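Long-range contact in BSU-2 beta-lactamase (PDB 6W5E), which probably hydrolyses the beta-lactam ring of penicillin-like antibiotics, as a class D beta-lactamase of the penicillin-recognising fold: residues A[201-213]-A[255-267]. Residues are numbered along the deposited sequence; the frame is centred on the assembly and turned at random. Where two conformers were deposited one is given.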
ATOM      1  N   MET A 201      -6.614   2.729   5.815  1.00  9.87           N
ATOM      2  CA  MET A 201      -6.452   1.663   4.834  1.00  9.51           C
ATOM      3  C   MET A 201      -7.623   0.686   4.795  1.00  9.62           C
ATOM      4  O   MET A 201      -7.636  -0.198   3.930  1.00 10.79           O
ATOM      5  CB  MET A 201      -5.164   0.885   5.128  1.00 11.08           C
ATOM      6  CG  MET A 201      -3.896   1.684   4.928  1.00 10.60           C
ATOM      7  SD  MET A 201      -2.439   0.789   5.529  1.00 12.58           S
ATOM      8  CE  MET A 201      -2.327  -0.529   4.328  1.00 13.63           C
ATOM      9  N   ILE A 202      -8.605   0.806   5.694  1.00 10.67           N
ATOM     10  CA  ILE A 202      -9.679  -0.180   5.722  1.00 10.89           C
ATOM     11  C   ILE A 202     -10.451  -0.137   4.415  1.00 10.85           C
ATOM     12  O   ILE A 202     -10.918   0.925   3.983  1.00 12.60           O
ATOM     13  CB  ILE A 202     -10.612   0.047   6.920  1.00 11.26           C
ATOM     14  CG1 ILE A 202      -9.899  -0.314   8.224  1.00 11.73           C
ATOM     15  CG2 ILE A 202     -11.876  -0.799   6.767  1.00 13.41           C
ATOM     16  CD1 ILE A 202     -10.660   0.063   9.491  1.00 13.69           C
ATOM     17  N   GLN A 203     -10.580  -1.300   3.774  1.00 11.49           N
ATOM     18  CA  GLN A 203     -11.373  -1.464   2.563  0.58 13.33           C
ATOM     19  C   GLN A 203     -12.720  -2.115   2.829  1.00 15.33           C
ATOM     20  O   GLN A 203     -13.713  -1.752   2.191  1.00 18.00           O
ATOM     21  CB  GLN A 203     -10.604  -2.311   1.544  0.58 14.71           C
ATOM     22  CG  GLN A 203      -9.222  -1.777   1.222  0.58 16.78           C
ATOM     23  CD  GLN A 203      -9.258  -0.680   0.177  0.58 16.33           C
ATOM     24  OE1 GLN A 203      -9.549  -0.934  -0.991  0.58 21.34           O
ATOM     25  NE2 GLN A 203      -8.957   0.545   0.589  0.58 15.21           N
ATOM     26  N   GLU A 204     -12.769  -3.071   3.757  1.00 16.08           N
ATOM     27  CA  GLU A 204     -13.981  -3.806   4.099  1.00 19.56           C
ATOM     28  C   GLU A 204     -13.910  -4.195   5.565  1.00 16.73           C
ATOM     29  O   GLU A 204     -12.899  -4.748   5.998  1.00 16.99           O
ATOM     30  CB  GLU A 204     -14.064  -5.119   3.311  1.00 27.04           C
ATOM     31  CG  GLU A 204     -14.172  -5.027   1.807  1.00 35.03           C
ATOM     32  CD  GLU A 204     -14.741  -6.308   1.216  1.00 40.09           C
ATOM     33  OE1 GLU A 204     -15.979  -6.410   1.102  1.00 42.04           O
ATOM     34  OE2 GLU A 204     -13.949  -7.220   0.890  1.00 40.78           O
ATOM     35  N   GLU A 205     -14.993  -3.964   6.306  1.00 20.00           N
ATOM     36  CA  GLU A 205     -15.142  -4.461   7.675  1.00 19.52           C
ATOM     37  C   GLU A 205     -16.316  -5.432   7.673  1.00 19.73           C
ATOM     38  O   GLU A 205     -17.475  -5.010   7.699  1.00 23.12           O
ATOM     39  CB  GLU A 205     -15.389  -3.327   8.667  1.00 25.47           C
ATOM     40  CG  GLU A 205     -14.148  -2.684   9.234  1.00 26.66           C
ATOM     41  CD  GLU A 205     -14.444  -1.861  10.469  1.00 29.48           C
ATOM     42  OE1 GLU A 205     -14.553  -0.628  10.359  1.00 28.17           O
ATOM     43  OE2 GLU A 205     -14.574  -2.454  11.559  1.00 38.08           O
ATOM     44  N   GLY A 206     -16.018  -6.730   7.630  1.00 17.36           N
ATOM     45  CA  GLY A 206     -17.043  -7.747   7.731  1.00 18.45           C
ATOM     46  C   GLY A 206     -17.306  -8.141   9.172  1.00 18.41           C
ATOM     47  O   GLY A 206     -16.757  -7.576  10.118  1.00 20.19           O
ATOM     48  N   ASP A 207     -18.179  -9.137   9.329  1.00 21.24           N
ATOM     49  CA  ASP A 207     -18.459  -9.677  10.654  1.00 22.55           C
ATOM     50  C   ASP A 207     -17.273 -10.453  11.210  1.00 22.12           C
ATOM     51  O   ASP A 207     -17.092 -10.515  12.431  1.00 26.18           O
ATOM     52  CB  ASP A 207     -19.683 -10.592  10.602  1.00 27.54           C
ATOM     53  CG  ASP A 207     -20.948  -9.852  10.227  1.00 31.53           C
ATOM     54  OD1 ASP A 207     -21.184  -8.761  10.784  1.00 31.70           O
ATOM     55  OD2 ASP A 207     -21.709 -10.363   9.378  1.00 35.36           O
ATOM     56  N   HIS A 208     -16.456 -11.045  10.342  1.00 21.05           N
ATOM     57  CA  HIS A 208     -15.412 -11.962  10.769  1.00 17.89           C
ATOM     58  C   HIS A 208     -14.025 -11.586  10.275  1.00 16.84           C
ATOM     59  O   HIS A 208     -13.067 -12.311  10.565  1.00 18.77           O
ATOM     60  CB  HIS A 208     -15.748 -13.394  10.319  1.00 20.76           C
ATOM     61  CG  HIS A 208     -17.121 -13.841  10.715  1.00 24.70           C
ATOM     62  ND1 HIS A 208     -17.498 -13.995  12.030  1.00 25.42           N
ATOM     63  CD2 HIS A 208     -18.209 -14.152   9.971  1.00 25.20           C
ATOM     64  CE1 HIS A 208     -18.758 -14.389  12.082  1.00 25.03           C
ATOM     65  NE2 HIS A 208     -19.212 -14.493  10.846  1.00 26.05           N
ATOM     66  N   TYR A 209     -13.887 -10.484   9.544  1.00 14.61           N
ATOM     67  CA  TYR A 209     -12.591 -10.094   9.008  1.00 13.38           C
ATOM     68  C   TYR A 209     -12.588  -8.596   8.751  1.00 13.30           C
ATOM     69  O   TYR A 209     -13.640  -7.972   8.605  1.00 13.17           O
ATOM     70  CB  TYR A 209     -12.278 -10.841   7.703  1.00 14.64           C
ATOM     71  CG  TYR A 209     -13.082 -10.318   6.543  1.00 14.54           C
ATOM     72  CD1 TYR A 209     -14.384 -10.745   6.337  1.00 15.49           C
ATOM     73  CD2 TYR A 209     -12.555  -9.358   5.674  1.00 13.17           C
ATOM     74  CE1 TYR A 209     -15.137 -10.255   5.289  1.00 16.29           C
ATOM     75  CE2 TYR A 209     -13.304  -8.848   4.631  1.00 14.55           C
ATOM     76  CZ  TYR A 209     -14.592  -9.311   4.437  1.00 16.50           C
ATOM     77  OH  TYR A 209     -15.344  -8.816   3.401  1.00 19.18           O
ATOM     78  N   THR A 210     -11.381  -8.034   8.672  1.00 12.43           N
ATOM     79  CA  THR A 210     -11.175  -6.664   8.216  1.00 12.71           C
ATOM     80  C   THR A 210     -10.080  -6.685   7.165  1.00 12.31           C
ATOM     81  O   THR A 210      -8.987  -7.208   7.416  1.00 13.38           O
ATOM     82  CB  THR A 210     -10.779  -5.713   9.366  1.00 14.27           C
ATOM     83  OG1 THR A 210     -11.773  -5.772  10.394  1.00 16.68           O
ATOM     84  CG2 THR A 210     -10.681  -4.280   8.867  1.00 14.79           C
ATOM     85  N   LEU A 211     -10.376  -6.132   5.991  1.00 11.53           N
ATOM     86  CA  LEU A 211      -9.414  -6.050   4.899  1.00 11.96           C
ATOM     87  C   LEU A 211      -8.838  -4.639   4.872  1.00 10.39           C
ATOM     88  O   LEU A 211      -9.589  -3.655   4.791  1.00 12.26           O
ATOM     89  CB  LEU A 211     -10.082  -6.381   3.564  1.00 12.64           C
ATOM     90  CG  LEU A 211      -9.189  -6.212   2.331  1.00 13.15           C
ATOM     91  CD1 LEU A 211      -8.031  -7.197   2.355  1.00 13.06           C
ATOM     92  CD2 LEU A 211     -10.010  -6.375   1.062  1.00 14.27           C
ATOM     93  N   TYR A 212      -7.512  -4.544   4.943  1.00 11.40           N
ATOM     94  CA  TYR A 212      -6.792  -3.283   4.848  1.00 10.24           C
ATOM     95  C   TYR A 212      -5.956  -3.307   3.579  1.00 10.63           C
ATOM     96  O   TYR A 212      -5.289  -4.307   3.292  1.00 12.20           O
ATOM     97  CB  TYR A 212      -5.813  -3.114   6.013  1.00 11.66           C
ATOM     98  CG  TYR A 212      -6.401  -3.214   7.401  1.00 10.59           C
ATOM     99  CD1 TYR A 212      -6.645  -4.447   7.997  1.00 12.64           C
ATOM    100  CD2 TYR A 212      -6.655  -2.070   8.143  1.00 11.99           C
ATOM    101  CE1 TYR A 212      -7.163  -4.528   9.286  1.00 12.08           C
ATOM    102  CE2 TYR A 212      -7.156  -2.142   9.435  1.00 12.94           C
ATOM    103  CZ  TYR A 212      -7.415  -3.369   9.997  1.00 14.93           C
ATOM    104  OH  TYR A 212      -7.922  -3.437  11.279  1.00 18.18           O
ATOM    105  N   GLY A 213      -5.940  -2.202   2.837  1.00 10.94           N
ATOM    106  CA  GLY A 213      -5.097  -2.228   1.658  1.00 12.37           C
ATOM    107  C   GLY A 213      -5.024  -0.889   0.967  1.00 10.89           C
ATOM    108  O   GLY A 213      -5.825   0.015   1.215  1.00 13.66           O
ATOM    109  N   THR A 255      -6.189 -10.080  -5.730  1.00 12.30           N
ATOM    110  CA  THR A 255      -5.981 -10.307  -4.306  1.00 11.04           C
ATOM    111  C   THR A 255      -7.268 -10.762  -3.644  1.00 11.35           C
ATOM    112  O   THR A 255      -7.283 -11.732  -2.882  1.00 11.97           O
ATOM    113  CB  THR A 255      -5.493  -9.020  -3.642  1.00 11.45           C
ATOM    114  OG1 THR A 255      -4.319  -8.534  -4.305  1.00 12.05           O
ATOM    115  CG2 THR A 255      -5.174  -9.271  -2.180  1.00 11.82           C
ATOM    116  N   VAL A 256      -8.366 -10.054  -3.912  1.00 11.74           N
ATOM    117  CA  VAL A 256      -9.647 -10.414  -3.311  1.00 12.72           C
ATOM    118  C   VAL A 256     -10.057 -11.827  -3.713  1.00 13.08           C
ATOM    119  O   VAL A 256     -10.534 -12.603  -2.876  1.00 14.52           O
ATOM    120  CB  VAL A 256     -10.710  -9.354  -3.648  1.00 14.28           C
ATOM    121  CG1 VAL A 256     -12.095  -9.848  -3.279  1.00 16.06           C
ATOM    122  CG2 VAL A 256     -10.382  -8.046  -2.913  1.00 14.47           C
ATOM    123  N   ASP A 257      -9.867 -12.186  -4.991  1.00 13.17           N
ATOM    124  CA  ASP A 257     -10.191 -13.544  -5.412  0.63 13.44           C
ATOM    125  C   ASP A 257      -9.397 -14.576  -4.616  1.00 12.23           C
ATOM    126  O   ASP A 257      -9.967 -15.579  -4.171  1.00 12.72           O
ATOM    127  CB  ASP A 257      -9.994 -13.711  -6.918  0.63 14.97           C
ATOM    128  CG  ASP A 257     -10.935 -14.744  -7.512  0.63 18.08           C
ATOM    129  OD1 ASP A 257     -12.167 -14.576  -7.398  0.63 23.08           O
ATOM    130  OD2 ASP A 257     -10.444 -15.727  -8.100  0.63 21.34           O
ATOM    131  N   ILE A 258      -8.097 -14.347  -4.409  1.00 11.32           N
ATOM    132  CA  ILE A 258      -7.275 -15.286  -3.652  1.00 11.21           C
ATOM    133  C   ILE A 258      -7.744 -15.364  -2.209  1.00 11.93           C
ATOM    134  O   ILE A 258      -7.884 -16.456  -1.644  1.00 12.05           O
ATOM    135  CB  ILE A 258      -5.788 -14.893  -3.742  1.00 12.21           C
ATOM    136  CG1 ILE A 258      -5.283 -15.020  -5.185  1.00 11.61           C
ATOM    137  CG2 ILE A 258      -4.958 -15.742  -2.787  1.00 12.18           C
ATOM    138  CD1 ILE A 258      -3.947 -14.353  -5.418  1.00 12.56           C
ATOM    139  N   LEU A 259      -7.990 -14.207  -1.587  1.00 11.27           N
ATOM    140  CA  LEU A 259      -8.371 -14.206  -0.178  1.00 10.78           C
ATOM    141  C   LEU A 259      -9.727 -14.865   0.039  1.00 12.72           C
ATOM    142  O   LEU A 259      -9.961 -15.456   1.098  1.00 13.09           O
ATOM    143  CB  LEU A 259      -8.357 -12.783   0.384  1.00 11.89           C
ATOM    144  CG  LEU A 259      -7.006 -12.064   0.388  1.00 13.17           C
ATOM    145  CD1 LEU A 259      -7.161 -10.649   0.941  1.00 15.38           C
ATOM    146  CD2 LEU A 259      -5.930 -12.833   1.158  1.00 16.46           C
ATOM    147  N   LYS A 260     -10.621 -14.782  -0.951  1.00 12.75           N
ATOM    148  CA  LYS A 260     -11.889 -15.502  -0.883  1.00 13.55           C
ATOM    149  C   LYS A 260     -11.688 -17.002  -1.088  1.00 12.54           C
ATOM    150  O   LYS A 260     -12.223 -17.816  -0.328  1.00 14.73           O
ATOM    151  CB  LYS A 260     -12.860 -14.945  -1.922  1.00 15.22           C
ATOM    152  CG  LYS A 260     -13.464 -13.598  -1.548  1.00 17.02           C
ATOM    153  CD  LYS A 260     -14.387 -13.088  -2.646  1.00 20.15           C
ATOM    154  CE  LYS A 260     -15.172 -11.886  -2.169  1.00 25.12           C
ATOM    155  NZ  LYS A 260     -16.028 -11.314  -3.243  1.00 28.25           N
ATOM    156  N   LYS A 261     -10.905 -17.383  -2.106  1.00 13.52           N
ATOM    157  CA  LYS A 261     -10.664 -18.796  -2.384  1.00 15.60           C
ATOM    158  C   LYS A 261     -10.045 -19.507  -1.195  1.00 14.94           C
ATOM    159  O   LYS A 261     -10.283 -20.700  -0.998  1.00 15.32           O
ATOM    160  CB  LYS A 261      -9.696 -18.928  -3.555  1.00 18.50           C
ATOM    161  CG  LYS A 261     -10.278 -18.809  -4.930  1.00 21.59           C
ATOM    162  CD  LYS A 261      -9.139 -18.979  -5.921  1.00 22.49           C
ATOM    163  CE  LYS A 261      -9.628 -19.144  -7.328  1.00 23.67           C
ATOM    164  NZ  LYS A 261      -8.452 -19.169  -8.221  1.00 19.66           N
ATOM    165  N   TYR A 262      -9.214 -18.813  -0.420  1.00 12.61           N
ATOM    166  CA  TYR A 262      -8.491 -19.424   0.687  1.00 13.52           C
ATOM    167  C   TYR A 262      -9.114 -19.110   2.038  1.00 15.18           C
ATOM    168  O   TYR A 262      -8.483 -19.332   3.075  1.00 16.73           O
ATOM    169  CB  TYR A 262      -6.995 -19.096   0.610  1.00 13.01           C
ATOM    170  CG  TYR A 262      -6.349 -19.935  -0.465  1.00 12.85           C
ATOM    171  CD1 TYR A 262      -5.905 -21.217  -0.185  1.00 13.20           C
ATOM    172  CD2 TYR A 262      -6.254 -19.475  -1.777  1.00 12.92           C
ATOM    173  CE1 TYR A 262      -5.358 -22.021  -1.169  1.00 11.46           C
ATOM    174  CE2 TYR A 262      -5.707 -20.273  -2.780  1.00 12.66           C
ATOM    175  CZ  TYR A 262      -5.255 -21.542  -2.460  1.00 11.91           C
ATOM    176  OH  TYR A 262      -4.708 -22.340  -3.440  1.00 12.94           O
ATOM    177  N   GLY A 263     -10.351 -18.618   2.043  1.00 14.46           N
ATOM    178  CA  GLY A 263     -11.150 -18.559   3.252  1.00 14.22           C
ATOM    179  C   GLY A 263     -10.811 -17.446   4.215  1.00 14.21           C
ATOM    180  O   GLY A 263     -11.245 -17.503   5.372  1.00 16.22           O
ATOM    181  N   LEU A 264     -10.066 -16.431   3.780  1.00 14.02           N
ATOM    182  CA  LEU A 264      -9.731 -15.303   4.645  1.00 12.85           C
ATOM    183  C   LEU A 264     -10.777 -14.197   4.580  1.00 13.10           C
ATOM    184  O   LEU A 264     -11.129 -13.609   5.611  1.00 14.31           O
ATOM    185  CB  LEU A 264      -8.332 -14.780   4.303  1.00 12.93           C
ATOM    186  CG  LEU A 264      -7.190 -15.795   4.443  1.00 14.70           C
ATOM    187  CD1 LEU A 264      -5.840 -15.148   4.174  1.00 15.68           C
ATOM    188  CD2 LEU A 264      -7.196 -16.479   5.803  1.00 17.47           C
ATOM    189  N   ILE A 265     -11.278 -13.888   3.389  1.00 13.68           N
ATOM    190  CA  ILE A 265     -12.470 -13.058   3.241  1.00 14.23           C
ATOM    191  C   ILE A 265     -13.668 -13.991   3.276  1.00 15.84           C
ATOM    192  O   ILE A 265     -13.804 -14.868   2.416  1.00 17.51           O
ATOM    193  CB  ILE A 265     -12.442 -12.262   1.929  1.00 14.48           C
ATOM    194  CG1 ILE A 265     -11.356 -11.188   1.975  1.00 14.64           C
ATOM    195  CG2 ILE A 265     -13.811 -11.627   1.643  1.00 15.03           C
ATOM    196  CD1 ILE A 265     -11.185 -10.446   0.668  1.00 14.12           C
ATOM    197  N   THR A 266     -14.527 -13.811   4.276  1.00 16.38           N
ATOM    198  CA  THR A 266     -15.736 -14.616   4.392  1.00 17.87           C
ATOM    199  C   THR A 266     -16.943 -13.691   4.407  1.00 18.92           C
ATOM    200  O   THR A 266     -17.499 -13.378   3.352  1.00 23.66           O
ATOM    201  CB  THR A 266     -15.674 -15.513   5.635  1.00 18.56           C
ATOM    202  OG1 THR A 266     -15.398 -14.726   6.803  1.00 21.84           O
ATOM    203  CG2 THR A 266     -14.586 -16.573   5.478  1.00 20.87           C
ATOM    204  N   SER A 267     -17.330 -13.218   5.585  1.00 19.48           N
ATOM    205  CA  SER A 267     -18.422 -12.262   5.698  1.00 19.74           C
ATOM    206  C   SER A 267     -18.256 -11.441   6.967  1.00 19.05           C
ATOM    207  O   SER A 267     -17.317 -11.663   7.738  1.00 19.14           O
ATOM    208  CB  SER A 267     -19.769 -12.981   5.710  1.00 21.14           C
ATOM    209  OG  SER A 267     -19.921 -13.717   6.908  1.00 23.71           O
ATOM    210  OXT SER A 267     -19.055 -10.542   7.240  1.00 23.31           O
TER
HETATM  211  O   HOH W   1     -21.947 -12.631   7.992  1.00 32.40           O
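Two backbone amides of the turn between strands 202-205 and 209-217, those of Asp207 and His208, receive the C-terminal carboxylate of Ser267. Asp207 N donates to OXT of Ser267 at 2.7 Å, nearly straight (161°); His208 N reaches O of Ser267 at 2.8 Å, in the carboxylate plane and on a lone pair. The two bonds, to different oxygens, restrain the rotation of the carboxylate. Asp207 OD2 stands 3.4 Å from Ser267 OXT, an acceptor pair of like charge that probably costs some stability, but a water donates to OD2. His208 CD2 comes 3.5 Å from Ser267 OG, while His208 ND1 is hydrogen-bonded to Glu234.

Tyr209 carries the apolar part. Its chi1 of 74° sets CG between the backbone N and the carbonyl carbon, which brings the ring face-on against the C-terminal tail: Ile265 CA sits over one face in a CH-pi contact, 4.2 Å from the centroid, and Gly206 N over the other. The ring edge meets Ser267 O, and the beta-branched Ile265 lays CG2 3.7 Å from Tyr209 CZ. Deeper, Leu211 CD1 meets Leu259 CD1 (3.8 Å) and its CD2 lies near Val256 CG2 and Ile265 CD1, branched aliphatics suited to an apolar helix-sheet interface.

Helix 248-261 ends in a Schellman motif with Gly263 at positive phi, and the chain then crosses to the hairpin. Helix and tail thus pack on one face of the central antiparallel sheet, as in the fold shared by serine beta-lactamases and penicillin-binding proteins; Phe240 of strand 236-244 and Ile231 of strand 225-233 continue the apolar layer.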